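Long-range contacts in uncharacterized protein YycE (Bacillus subtilis, PDB 1TWU), which is of unknown function but belongs to the VOC superfamily and is a putative glyoxalase or fosfomycin-resistance protein: residues A16-G20 / S70-V74; L80-P86 / R127-S133. All blocks are in the same frame, centred on the assembly; numbering follows the deposited sequence.

The protein is built from two beta-alpha-beta-beta-beta modules of the VOC fold, and each contact belongs to one of them. Contact 1 (A16-G20 with S70-V74) lies where the last part of strand 12-18 of the first module meets the loop leading out of that module; contact 2 (L80-P86 with R127-S133) pairs the first and last strands of the second. Both segments of contact 1 precede those of contact 2 in the sequence. Their centres are about 22 Å apart, with the middle of the chain between them, and their nearest atoms come within about 6 Å without touching. Both reach the second subunit: A16 and L80-Y84 enter antiparallel sheet pairing across the interface, A16 packing on L80 of the neighbouring chain.

Contact 1 of 2, residues A16-G20 / S70-V74; sequences ARPTG and STAPV
P18 and P73 meet in a strand-to-loop contact near the C-terminal end of strand 12-18, the first strand of the N-terminal beta-alpha-beta-beta-beta module of the VOC fold, where the loop after strand 59-66 passes over it. Two prolines suit the place because each offers a compact apolar ring and neither has an N-H to satisfy. Their rings approach each other, P18 CG lying 3.6 Å from P73 CD. The backbones run 133° apart without a clear hydrogen bond between them; instead the CA-H of A72 points at P18 O, with CA 3.2 Å from the oxygen. Alanine suits this close approach, since its small methyl, CB, still comes within 3.5 Å of P18 O. Further along, S70 CB sits 3.3 Å from T19 O. T19 turns its own side chain from the loop, and its OG1 is hydrogen-bonded to D124 and to the backbone N of Q21. On the other flank R17, which has a cation-pi partner in W126, bends at chi3 (57°), bringing its guanidinium beside the loop. The R17 and P73 side chains cross at about a right angle, and P73 CG lies 3.7 Å above one guanidinium face, offset toward its rim.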
ATOM      1  N   ALA A  16      -0.553   0.229  -6.293  1.00 23.06           N
ATOM      2  CA  ALA A  16       0.026   0.865  -7.478  1.00 21.80           C
ATOM      3  C   ALA A  16       0.359   2.321  -7.202  1.00 20.72           C
ATOM      4  O   ALA A  16      -0.473   3.069  -6.699  1.00 20.61           O
ATOM      5  CB  ALA A  16      -0.936   0.762  -8.650  1.00 20.04           C
ATOM      6  N   ARG A  17       1.588   2.704  -7.532  1.00 21.10           N
ATOM      7  CA  ARG A  17       2.071   4.066  -7.331  1.00 21.50           C
ATOM      8  C   ARG A  17       2.739   4.594  -8.594  1.00 21.87           C
ATOM      9  O   ARG A  17       3.405   3.852  -9.315  1.00 21.71           O
ATOM     10  CB  ARG A  17       3.082   4.108  -6.179  1.00 20.44           C
ATOM     11  CG  ARG A  17       2.518   3.685  -4.827  1.00 21.81           C
ATOM     12  CD  ARG A  17       3.631   3.455  -3.805  1.00 24.29           C
ATOM     13  NE  ARG A  17       4.468   4.637  -3.616  1.00 24.48           N
ATOM     14  CZ  ARG A  17       4.126   5.695  -2.886  1.00 27.03           C
ATOM     15  NH1 ARG A  17       2.954   5.724  -2.259  1.00 25.52           N
ATOM     16  NH2 ARG A  17       4.958   6.730  -2.788  1.00 26.68           N
ATOM     17  N   PRO A  18       2.570   5.892  -8.880  1.00 22.97           N
ATOM     18  CA  PRO A  18       3.164   6.528 -10.060  1.00 22.57           C
ATOM     19  C   PRO A  18       4.603   6.980  -9.797  1.00 22.78           C
ATOM     20  O   PRO A  18       4.991   7.203  -8.651  1.00 22.68           O
ATOM     21  CB  PRO A  18       2.242   7.706 -10.294  1.00 23.02           C
ATOM     22  CG  PRO A  18       1.935   8.133  -8.882  1.00 22.72           C
ATOM     23  CD  PRO A  18       1.646   6.816  -8.196  1.00 22.22           C
ATOM     24  N   THR A  19       5.395   7.120 -10.854  1.00 23.95           N
ATOM     25  CA  THR A  19       6.777   7.568 -10.700  1.00 24.34           C
ATOM     26  C   THR A  19       7.275   8.275 -11.950  1.00 24.60           C
ATOM     27  O   THR A  19       6.749   8.076 -13.039  1.00 25.55           O
ATOM     28  CB  THR A  19       7.752   6.379 -10.388  1.00 24.70           C
ATOM     29  OG1 THR A  19       9.057   6.899 -10.103  1.00 23.05           O
ATOM     30  CG2 THR A  19       7.852   5.416 -11.576  1.00 21.33           C
ATOM     31  N   GLY A  20       8.282   9.119 -11.781  1.00 25.26           N
ATOM     32  CA  GLY A  20       8.858   9.808 -12.916  1.00 25.32           C
ATOM     33  C   GLY A  20      10.251   9.245 -13.155  1.00 27.48           C
ATOM     34  O   GLY A  20      10.970   9.688 -14.050  1.00 28.99           O
ATOM     35  N   SER A  70       5.588  12.024 -15.787  1.00 42.49           N
ATOM     36  CA  SER A  70       4.783  11.541 -14.680  1.00 41.01           C
ATOM     37  C   SER A  70       5.468  11.934 -13.377  1.00 39.12           C
ATOM     38  O   SER A  70       6.691  12.063 -13.327  1.00 40.02           O
ATOM     39  CB  SER A  70       4.651  10.017 -14.769  1.00 42.28           C
ATOM     40  OG  SER A  70       3.684   9.529 -13.856  1.00 46.57           O
ATOM     41  N   THR A  71       4.687  12.139 -12.327  1.00 36.86           N
ATOM     42  CA  THR A  71       5.262  12.496 -11.037  1.00 36.00           C
ATOM     43  C   THR A  71       4.854  11.437 -10.025  1.00 35.31           C
ATOM     44  O   THR A  71       3.842  10.759 -10.203  1.00 35.05           O
ATOM     45  CB  THR A  71       4.754  13.870 -10.535  1.00 36.41           C
ATOM     46  OG1 THR A  71       3.361  13.778 -10.212  1.00 35.85           O
ATOM     47  CG2 THR A  71       4.947  14.942 -11.603  1.00 36.28           C
ATOM     48  N   ALA A  72       5.646  11.294  -8.970  1.00 33.65           N
ATOM     49  CA  ALA A  72       5.353  10.331  -7.920  1.00 33.13           C
ATOM     50  C   ALA A  72       4.432  11.024  -6.920  1.00 32.04           C
ATOM     51  O   ALA A  72       4.299  12.244  -6.949  1.00 34.04           O
ATOM     52  CB  ALA A  72       6.639   9.902  -7.244  1.00 30.97           C
ATOM     53  N   PRO A  73       3.770  10.261  -6.031  1.00 30.89           N
ATOM     54  CA  PRO A  73       2.888  10.922  -5.065  1.00 28.63           C
ATOM     55  C   PRO A  73       3.677  11.942  -4.249  1.00 27.87           C
ATOM     56  O   PRO A  73       4.889  11.804  -4.076  1.00 26.37           O
ATOM     57  CB  PRO A  73       2.394   9.762  -4.195  1.00 27.83           C
ATOM     58  CG  PRO A  73       2.425   8.598  -5.124  1.00 28.78           C
ATOM     59  CD  PRO A  73       3.729   8.796  -5.863  1.00 29.46           C
ATOM     60  N   VAL A  74       2.999  12.975  -3.765  1.00 27.68           N
ATOM     61  CA  VAL A  74       3.671  13.965  -2.937  1.00 27.80           C
ATOM     62  C   VAL A  74       4.021  13.221  -1.649  1.00 28.57           C
ATOM     63  O   VAL A  74       3.137  12.702  -0.964  1.00 28.21           O
ATOM     64  CB  VAL A  74       2.747  15.153  -2.608  1.00 26.62           C
ATOM     65  CG1 VAL A  74       3.446  16.104  -1.656  1.00 23.95           C
ATOM     66  CG2 VAL A  74       2.358  15.873  -3.890  1.00 24.24           C
TER

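Contact 2 of 2, residues L80-P86 / R127-S133; sequences LLVFYVP and RIVFMNS
L80-Y84 and R127-M131 run side by side as parallel beta strands, 22° apart, the first and fourth strands of the C-terminal beta-alpha-beta-beta-beta module of the VOC fold. Five backbone hydrogen bonds alternate across them, from L81 N to R127 O through to V85 N to M131 O; the straightest, 2.7 Å long and almost linear, runs from F83 N to V129 O. The side chains alternate between two faces. On one, L80, V82, V129, Y84 and M131 form a largely apolar layer, all but V129 touching W113 of helix 111-114. R127 starts on this face, its CB 3.5 Å from L80 CD1, but its end leads away to a salt bridge with E121. Beta-branched V82 and V129 suit extended backbone and lie side by side, while L80 brings CG to 3.9 Å from V129 CG2. M131 sets CG anti to the backbone N (chi1 -176°), alongside the Y84 ring, with CG 3.8 Å from Y84 CE1. On the other face F83 and F130 point the same way, their planes only 17° apart but slid until the rings barely overlap, centroids 5.6 Å apart. I128 CG2 meets the edge of the F83 ring in its plane, and F5 and F8 of the second subunit approach that ring edge-to-face. Past the strands, N132 centres an inverse gamma turn, and its side-chain amide reaches back to segment 80-86 of the same chain: ND2 donates to V85 O at 3.1 Å and makes a weak bond to P86 O at 2.8 Å.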
ATOM      1  N   LEU A  80       3.621   5.269   5.145  1.00 25.47           N
ATOM      2  CA  LEU A  80       4.590   4.187   5.272  1.00 23.75           C
ATOM      3  C   LEU A  80       4.266   2.838   4.622  1.00 24.51           C
ATOM      4  O   LEU A  80       3.120   2.533   4.278  1.00 24.35           O
ATOM      5  CB  LEU A  80       4.827   3.899   6.761  1.00 20.99           C
ATOM      6  CG  LEU A  80       5.354   4.864   7.834  1.00 23.05           C
ATOM      7  CD1 LEU A  80       5.541   6.268   7.307  1.00 19.95           C
ATOM      8  CD2 LEU A  80       4.392   4.825   9.022  1.00 19.21           C
ATOM      9  N   LEU A  81       5.322   2.043   4.475  1.00 24.46           N
ATOM     10  CA  LEU A  81       5.251   0.665   3.997  1.00 23.33           C
ATOM     11  C   LEU A  81       6.104   0.004   5.077  1.00 23.27           C
ATOM     12  O   LEU A  81       7.319   0.186   5.110  1.00 23.12           O
ATOM     13  CB  LEU A  81       5.904   0.467   2.624  1.00 21.66           C
ATOM     14  CG  LEU A  81       6.035  -1.023   2.247  1.00 22.41           C
ATOM     15  CD1 LEU A  81       4.673  -1.695   2.314  1.00 21.02           C
ATOM     16  CD2 LEU A  81       6.623  -1.180   0.854  1.00 22.18           C
ATOM     17  N   VAL A  82       5.464  -0.730   5.976  1.00 23.31           N
ATOM     18  CA  VAL A  82       6.185  -1.356   7.071  1.00 23.42           C
ATOM     19  C   VAL A  82       6.451  -2.852   6.928  1.00 25.01           C
ATOM     20  O   VAL A  82       5.538  -3.650   6.698  1.00 24.43           O
ATOM     21  CB  VAL A  82       5.453  -1.131   8.414  1.00 22.68           C
ATOM     22  CG1 VAL A  82       6.345  -1.578   9.567  1.00 20.87           C
ATOM     23  CG2 VAL A  82       5.072   0.331   8.570  1.00 23.54           C
ATOM     24  N   PHE A  83       7.721  -3.220   7.066  1.00 26.23           N
ATOM     25  CA  PHE A  83       8.141  -4.611   7.006  1.00 26.74           C
ATOM     26  C   PHE A  83       8.491  -5.010   8.435  1.00 27.98           C
ATOM     27  O   PHE A  83       9.403  -4.433   9.025  1.00 28.84           O
ATOM     28  CB  PHE A  83       9.386  -4.761   6.135  1.00 27.51           C
ATOM     29  CG  PHE A  83       9.118  -4.701   4.655  1.00 29.02           C
ATOM     30  CD1 PHE A  83       8.467  -5.751   4.007  1.00 27.42           C
ATOM     31  CD2 PHE A  83       9.542  -3.606   3.901  1.00 28.33           C
ATOM     32  CE1 PHE A  83       8.250  -5.714   2.631  1.00 27.29           C
ATOM     33  CE2 PHE A  83       9.327  -3.559   2.524  1.00 28.48           C
ATOM     34  CZ  PHE A  83       8.680  -4.616   1.887  1.00 27.83           C
ATOM     35  N   TYR A  84       7.761  -5.969   8.998  1.00 29.03           N
ATOM     36  CA  TYR A  84       8.036  -6.451  10.355  1.00 30.12           C
ATOM     37  C   TYR A  84       9.080  -7.558  10.251  1.00 31.04           C
ATOM     38  O   TYR A  84       8.770  -8.678   9.847  1.00 31.90           O
ATOM     39  CB  TYR A  84       6.751  -6.978  11.003  1.00 28.74           C
ATOM     40  CG  TYR A  84       5.828  -5.863  11.428  1.00 29.90           C
ATOM     41  CD1 TYR A  84       6.070  -5.146  12.598  1.00 28.27           C
ATOM     42  CD2 TYR A  84       4.765  -5.464  10.618  1.00 30.43           C
ATOM     43  CE1 TYR A  84       5.282  -4.052  12.951  1.00 30.48           C
ATOM     44  CE2 TYR A  84       3.969  -4.367  10.957  1.00 30.79           C
ATOM     45  CZ  TYR A  84       4.234  -3.665  12.124  1.00 31.12           C
ATOM     46  OH  TYR A  84       3.466  -2.573  12.462  1.00 30.56           O
ATOM     47  N   VAL A  85      10.323  -7.232  10.588  1.00 31.45           N
ATOM     48  CA  VAL A  85      11.407  -8.201  10.504  1.00 33.09           C
ATOM     49  C   VAL A  85      11.895  -8.562  11.895  1.00 33.86           C
ATOM     50  O   VAL A  85      12.802  -7.928  12.428  1.00 35.16           O
ATOM     51  CB  VAL A  85      12.594  -7.648   9.706  1.00 32.21           C
ATOM     52  CG1 VAL A  85      13.572  -8.769   9.407  1.00 33.33           C
ATOM     53  CG2 VAL A  85      12.109  -7.000   8.429  1.00 30.30           C
ATOM     54  N   PRO A  86      11.298  -9.598  12.500  1.00 34.31           N
ATOM     55  CA  PRO A  86      11.667 -10.051  13.845  1.00 35.20           C
ATOM     56  C   PRO A  86      13.150 -10.413  14.061  1.00 35.83           C
ATOM     57  O   PRO A  86      13.669 -10.263  15.166  1.00 36.01           O
ATOM     58  CB  PRO A  86      10.709 -11.224  14.085  1.00 34.86           C
ATOM     59  CG  PRO A  86      10.402 -11.720  12.694  1.00 34.74           C
ATOM     60  CD  PRO A  86      10.247 -10.452  11.918  1.00 33.87           C
ATOM     61  N   ARG A 127       8.207   6.248   2.700  1.00 23.58           N
ATOM     62  CA  ARG A 127       8.910   5.794   3.899  1.00 24.72           C
ATOM     63  C   ARG A 127       8.850   4.269   4.063  1.00 24.99           C
ATOM     64  O   ARG A 127       7.798   3.701   4.361  1.00 23.51           O
ATOM     65  CB  ARG A 127       8.318   6.467   5.151  1.00 26.62           C
ATOM     66  CG  ARG A 127       8.469   7.994   5.222  1.00 29.25           C
ATOM     67  CD  ARG A 127       9.914   8.406   5.398  1.00 30.92           C
ATOM     68  NE  ARG A 127      10.114   9.856   5.352  1.00 34.17           N
ATOM     69  CZ  ARG A 127      10.113  10.665   6.412  1.00 35.14           C
ATOM     70  NH1 ARG A 127       9.916  10.188   7.632  1.00 35.61           N
ATOM     71  NH2 ARG A 127      10.348  11.957   6.250  1.00 36.05           N
ATOM     72  N   ILE A 128       9.986   3.614   3.858  1.00 23.39           N
ATOM     73  CA  ILE A 128      10.059   2.166   3.998  1.00 23.44           C
ATOM     74  C   ILE A 128      10.594   1.868   5.408  1.00 23.97           C
ATOM     75  O   ILE A 128      11.751   2.153   5.736  1.00 22.45           O
ATOM     76  CB  ILE A 128      10.991   1.541   2.920  1.00 22.06           C
ATOM     77  CG1 ILE A 128      10.679   2.141   1.543  1.00 21.30           C
ATOM     78  CG2 ILE A 128      10.798   0.026   2.870  1.00 22.31           C
ATOM     79  CD1 ILE A 128       9.229   2.021   1.130  1.00 20.56           C
ATOM     80  N   VAL A 129       9.736   1.297   6.244  1.00 24.38           N
ATOM     81  CA  VAL A 129      10.114   0.996   7.614  1.00 24.15           C
ATOM     82  C   VAL A 129      10.373  -0.484   7.863  1.00 25.32           C
ATOM     83  O   VAL A 129       9.661  -1.358   7.371  1.00 24.46           O
ATOM     84  CB  VAL A 129       9.020   1.491   8.600  1.00 23.04           C
ATOM     85  CG1 VAL A 129       9.506   1.371  10.048  1.00 21.38           C
ATOM     86  CG2 VAL A 129       8.655   2.926   8.272  1.00 23.65           C
ATOM     87  N   PHE A 130      11.421  -0.748   8.628  1.00 26.52           N
ATOM     88  CA  PHE A 130      11.787  -2.104   9.007  1.00 28.21           C
ATOM     89  C   PHE A 130      11.692  -2.121  10.536  1.00 28.99           C
ATOM     90  O   PHE A 130      12.537  -1.551  11.232  1.00 28.44           O
ATOM     91  CB  PHE A 130      13.203  -2.403   8.515  1.00 28.51           C
ATOM     92  CG  PHE A 130      13.340  -2.317   7.022  1.00 29.15           C
ATOM     93  CD1 PHE A 130      13.109  -3.435   6.222  1.00 30.51           C
ATOM     94  CD2 PHE A 130      13.636  -1.104   6.408  1.00 28.23           C
ATOM     95  CE1 PHE A 130      13.168  -3.347   4.827  1.00 30.40           C
ATOM     96  CE2 PHE A 130      13.698  -1.002   5.020  1.00 28.93           C
ATOM     97  CZ  PHE A 130      13.462  -2.126   4.226  1.00 29.57           C
ATOM     98  N   MET A 131      10.632  -2.744  11.045  1.00 30.67           N
ATOM     99  CA  MET A 131      10.392  -2.814  12.481  1.00 32.40           C
ATOM    100  C   MET A 131      10.781  -4.176  13.055  1.00 34.24           C
ATOM    101  O   MET A 131      10.377  -5.229  12.545  1.00 33.27           O
ATOM    102  CB  MET A 131       8.916  -2.504  12.773  1.00 33.00           C
ATOM    103  CG  MET A 131       8.528  -2.456  14.256  1.00 34.73           C
ATOM    104  SD  MET A 131       9.466  -1.293  15.285  1.00 35.34           S
ATOM    105  CE  MET A 131       9.124   0.232  14.486  1.00 33.90           C
ATOM    106  N   ASN A 132      11.580  -4.144  14.117  1.00 35.96           N
ATOM    107  CA  ASN A 132      12.040  -5.366  14.759  1.00 37.70           C
ATOM    108  C   ASN A 132      10.964  -5.958  15.651  1.00 37.84           C
ATOM    109  O   ASN A 132      11.057  -5.886  16.872  1.00 39.69           O
ATOM    110  CB  ASN A 132      13.287  -5.091  15.599  1.00 38.54           C
ATOM    111  CG  ASN A 132      13.991  -6.365  16.026  1.00 39.54           C
ATOM    112  OD1 ASN A 132      14.750  -6.373  16.996  1.00 41.78           O
ATOM    113  ND2 ASN A 132      13.757  -7.448  15.291  1.00 39.63           N
ATOM    114  N   SER A 133       9.933  -6.528  15.046  1.00 37.88           N
ATOM    115  CA  SER A 133       8.867  -7.147  15.819  1.00 39.50           C
ATOM    116  C   SER A 133       8.099  -8.111  14.936  1.00 39.76           C
ATOM    117  O   SER A 133       8.494  -8.372  13.805  1.00 40.72           O
ATOM    118  CB  SER A 133       7.924  -6.089  16.410  1.00 39.36           C
ATOM    119  OG  SER A 133       7.119  -5.479  15.421  1.00 40.07           O
TER